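Local coordinates for putative polyphosphate kinase 2 family protein (Arthrobacter aurescens, PDB 3RHF), which is a polyphosphate kinase of the PPK2 family, probably transferring phosphate between polyphosphate and nucleotides, at the interface of chains A and B. Residues are numbered along the deposited sequence; one frame, centred on the assembly and turned at random. Chains: chain A/B, Putative polyphosphate kinase 2 family protein.

The interface of chains A and B. Residues chain A 194, 210, 215, 218; chain B 282, 285-286, 289.
A:Tyr210 and B:Glu282 meet at one end of this patch, where the C-terminal helix of chain B (279-288) lies against helices 190-202 and 212-218 of chain A. The phenol OH of A:Tyr210 donates a hydrogen bond of 2.9 Å to the carboxylate OE2 of B:Glu282, which receives it on the anti lone pair, away from the other oxygen. Ring and carboxylate are turned almost perpendicular, 82° apart, and the aliphatic CG of B:Glu282 packs on the ring's outer end, 3.6 Å from A:Tyr210 CZ. The glutamate chain bends at its second torsion (chi2 77°), folding the carboxylate back beside the phenol. A phenylalanine in place of A:Tyr210 would keep the ring but would probably leave OE2 of B:Glu282 without this donor and the carboxylate freer to turn.

Midway along the helix, A:Leu215 reaches between B:Glu282, B:Val286 and B:Ser289 and splits its two methyls among them. CD2 faces the CG2 methyl of B:Val286 at 4.0 Å, the two side chains crossing at a slant, while CD1 lies 3.6 Å from CB of B:Ser289, where the modelled serine side chain stops. B:Leu285 adds a more marginal contact through its CB.

At the far end, A:Arg218 takes hold of the chain terminus. Its bent side chain (chi3 61°) presents NH1 to O of B:Ser289, an oxygen of the C-terminal carboxylate, of which one oxygen is modelled, at 3.1 Å in a nearly straight bond. The acceptor lies close to the guanidinium plane, but the donor stands well above the carbonyl plane. CB of A:Lys194 lies over one guanidinium face, toward its rim; its NZ passes the same terminus, and the two basic groups would probably favour the carboxylate's negative charge. The interface is two-fold symmetric, so each C-terminal helix makes the same contacts on the other subunit, a swap that may help hold the pair together. Farther back along the lysine, CD of A:Lys194 rests 3.5 Å from the backbone O of B:Val286.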
ATOM      1  N   LYS A 194      -3.664  12.642 -25.744  1.00 33.77           N
ATOM      2  CA  LYS A 194      -4.897  13.269 -26.213  1.00 35.01           C
ATOM      3  C   LYS A 194      -6.066  12.300 -26.082  1.00 33.85           C
ATOM      4  O   LYS A 194      -7.101  12.647 -25.535  1.00 32.95           O
ATOM      5  CB  LYS A 194      -4.740  13.796 -27.651  1.00 35.97           C
ATOM      6  CG  LYS A 194      -6.043  14.199 -28.306  1.00 39.75           C
ATOM      7  CD  LYS A 194      -5.920  15.375 -29.317  1.00 43.83           C
ATOM      8  CE  LYS A 194      -5.138  15.054 -30.587  1.00 46.77           C
ATOM      9  NZ  LYS A 194      -5.211  16.228 -31.559  1.00 48.35           N
ATOM     10  N   TYR A 210      -9.808  15.260 -14.231  1.00 39.03           N
ATOM     11  CA  TYR A 210      -9.334  16.041 -15.371  1.00 39.14           C
ATOM     12  C   TYR A 210      -8.681  17.334 -14.868  1.00 40.79           C
ATOM     13  O   TYR A 210      -9.204  17.992 -13.984  1.00 40.90           O
ATOM     14  CB  TYR A 210     -10.438  16.345 -16.381  1.00 38.77           C
ATOM     15  CG  TYR A 210      -9.941  17.266 -17.469  1.00 38.77           C
ATOM     16  CD1 TYR A 210      -9.358  16.768 -18.612  1.00 35.72           C
ATOM     17  CD2 TYR A 210      -9.988  18.639 -17.307  1.00 38.90           C
ATOM     18  CE1 TYR A 210      -8.849  17.601 -19.573  1.00 35.56           C
ATOM     19  CE2 TYR A 210      -9.501  19.469 -18.255  1.00 39.76           C
ATOM     20  CZ  TYR A 210      -8.931  18.963 -19.400  1.00 38.91           C
ATOM     21  OH  TYR A 210      -8.472  19.858 -20.377  1.00 41.49           O
ATOM     22  N   LEU A 215      -3.626  19.969 -20.235  1.00 49.43           N
ATOM     23  CA  LEU A 215      -3.809  20.513 -21.568  1.00 49.85           C
ATOM     24  C   LEU A 215      -2.747  21.619 -21.807  1.00 51.98           C
ATOM     25  O   LEU A 215      -2.046  21.600 -22.824  1.00 51.54           O
ATOM     26  CB  LEU A 215      -5.249  21.032 -21.739  1.00 49.84           C
ATOM     27  CG  LEU A 215      -5.629  21.723 -23.051  1.00 49.33           C
ATOM     28  CD1 LEU A 215      -5.272  20.832 -24.233  1.00 48.01           C
ATOM     29  CD2 LEU A 215      -7.092  22.080 -23.068  1.00 47.23           C
ATOM     30  N   ARG A 218       0.640  20.266 -22.936  1.00 52.27           N
ATOM     31  CA  ARG A 218       0.767  19.665 -24.278  1.00 50.50           C
ATOM     32  C   ARG A 218       1.503  20.623 -25.212  1.00 50.83           C
ATOM     33  O   ARG A 218       2.253  20.207 -26.090  1.00 50.66           O
ATOM     34  CB  ARG A 218      -0.592  19.329 -24.910  1.00 49.20           C
ATOM     35  CG  ARG A 218      -1.312  18.146 -24.325  1.00 46.73           C
ATOM     36  CD  ARG A 218      -2.669  17.877 -25.003  1.00 45.16           C
ATOM     37  NE  ARG A 218      -2.566  17.583 -26.444  1.00 45.25           N
ATOM     38  CZ  ARG A 218      -2.057  16.463 -26.966  1.00 44.12           C
ATOM     39  NH1 ARG A 218      -2.020  16.303 -28.281  1.00 44.01           N
ATOM     40  NH2 ARG A 218      -1.589  15.485 -26.191  1.00 43.04           N
TER
ATOM     41  N   GLU B 282     -14.279  22.211 -23.012  1.00 50.42           N
ATOM     42  CA  GLU B 282     -12.957  21.658 -22.757  1.00 49.18           C
ATOM     43  C   GLU B 282     -12.645  20.541 -23.760  1.00 47.27           C
ATOM     44  O   GLU B 282     -11.579  20.541 -24.370  1.00 46.77           O
ATOM     45  CB  GLU B 282     -12.845  21.172 -21.308  1.00 49.02           C
ATOM     46  CG  GLU B 282     -11.431  21.092 -20.783  1.00 48.31           C
ATOM     47  CD  GLU B 282     -10.860  22.429 -20.423  1.00 48.66           C
ATOM     48  OE1 GLU B 282     -11.567  23.463 -20.557  1.00 48.40           O
ATOM     49  OE2 GLU B 282      -9.677  22.437 -20.023  1.00 47.75           O
ATOM     50  N   LEU B 285     -11.639  22.017 -27.001  1.00 52.04           N
ATOM     51  CA  LEU B 285     -10.320  22.588 -26.769  1.00 52.31           C
ATOM     52  C   LEU B 285      -9.246  21.475 -26.796  1.00 51.30           C
ATOM     53  O   LEU B 285      -8.135  21.657 -27.346  1.00 51.22           O
ATOM     54  CB  LEU B 285     -10.330  23.343 -25.422  1.00 52.69           C
ATOM     55  CG  LEU B 285      -9.892  24.814 -25.329  1.00 55.38           C
ATOM     56  CD1 LEU B 285     -10.364  25.724 -26.501  1.00 53.63           C
ATOM     57  CD2 LEU B 285     -10.347  25.362 -23.962  1.00 55.42           C
ATOM     58  N   VAL B 286      -9.572  20.313 -26.229  1.00 50.53           N
ATOM     59  CA  VAL B 286      -8.599  19.207 -26.237  1.00 49.71           C
ATOM     60  C   VAL B 286      -8.469  18.665 -27.651  1.00 50.68           C
ATOM     61  O   VAL B 286      -7.356  18.354 -28.093  1.00 50.71           O
ATOM     62  CB  VAL B 286      -8.884  18.070 -25.197  1.00 48.66           C
ATOM     63  CG1 VAL B 286      -7.841  16.971 -25.307  1.00 46.97           C
ATOM     64  CG2 VAL B 286      -8.864  18.606 -23.793  1.00 48.00           C
ATOM     65  N   SER B 289      -5.984  20.822 -29.630  1.00 59.47           N
ATOM     66  CA  SER B 289      -4.581  20.533 -29.223  1.00 59.09           C
ATOM     67  C   SER B 289      -4.051  19.250 -29.903  1.00 59.18           C
ATOM     68  O   SER B 289      -2.866  18.929 -29.795  1.00 58.42           O
ATOM     69  CB  SER B 289      -4.453  20.402 -27.668  1.00 57.47           C
TER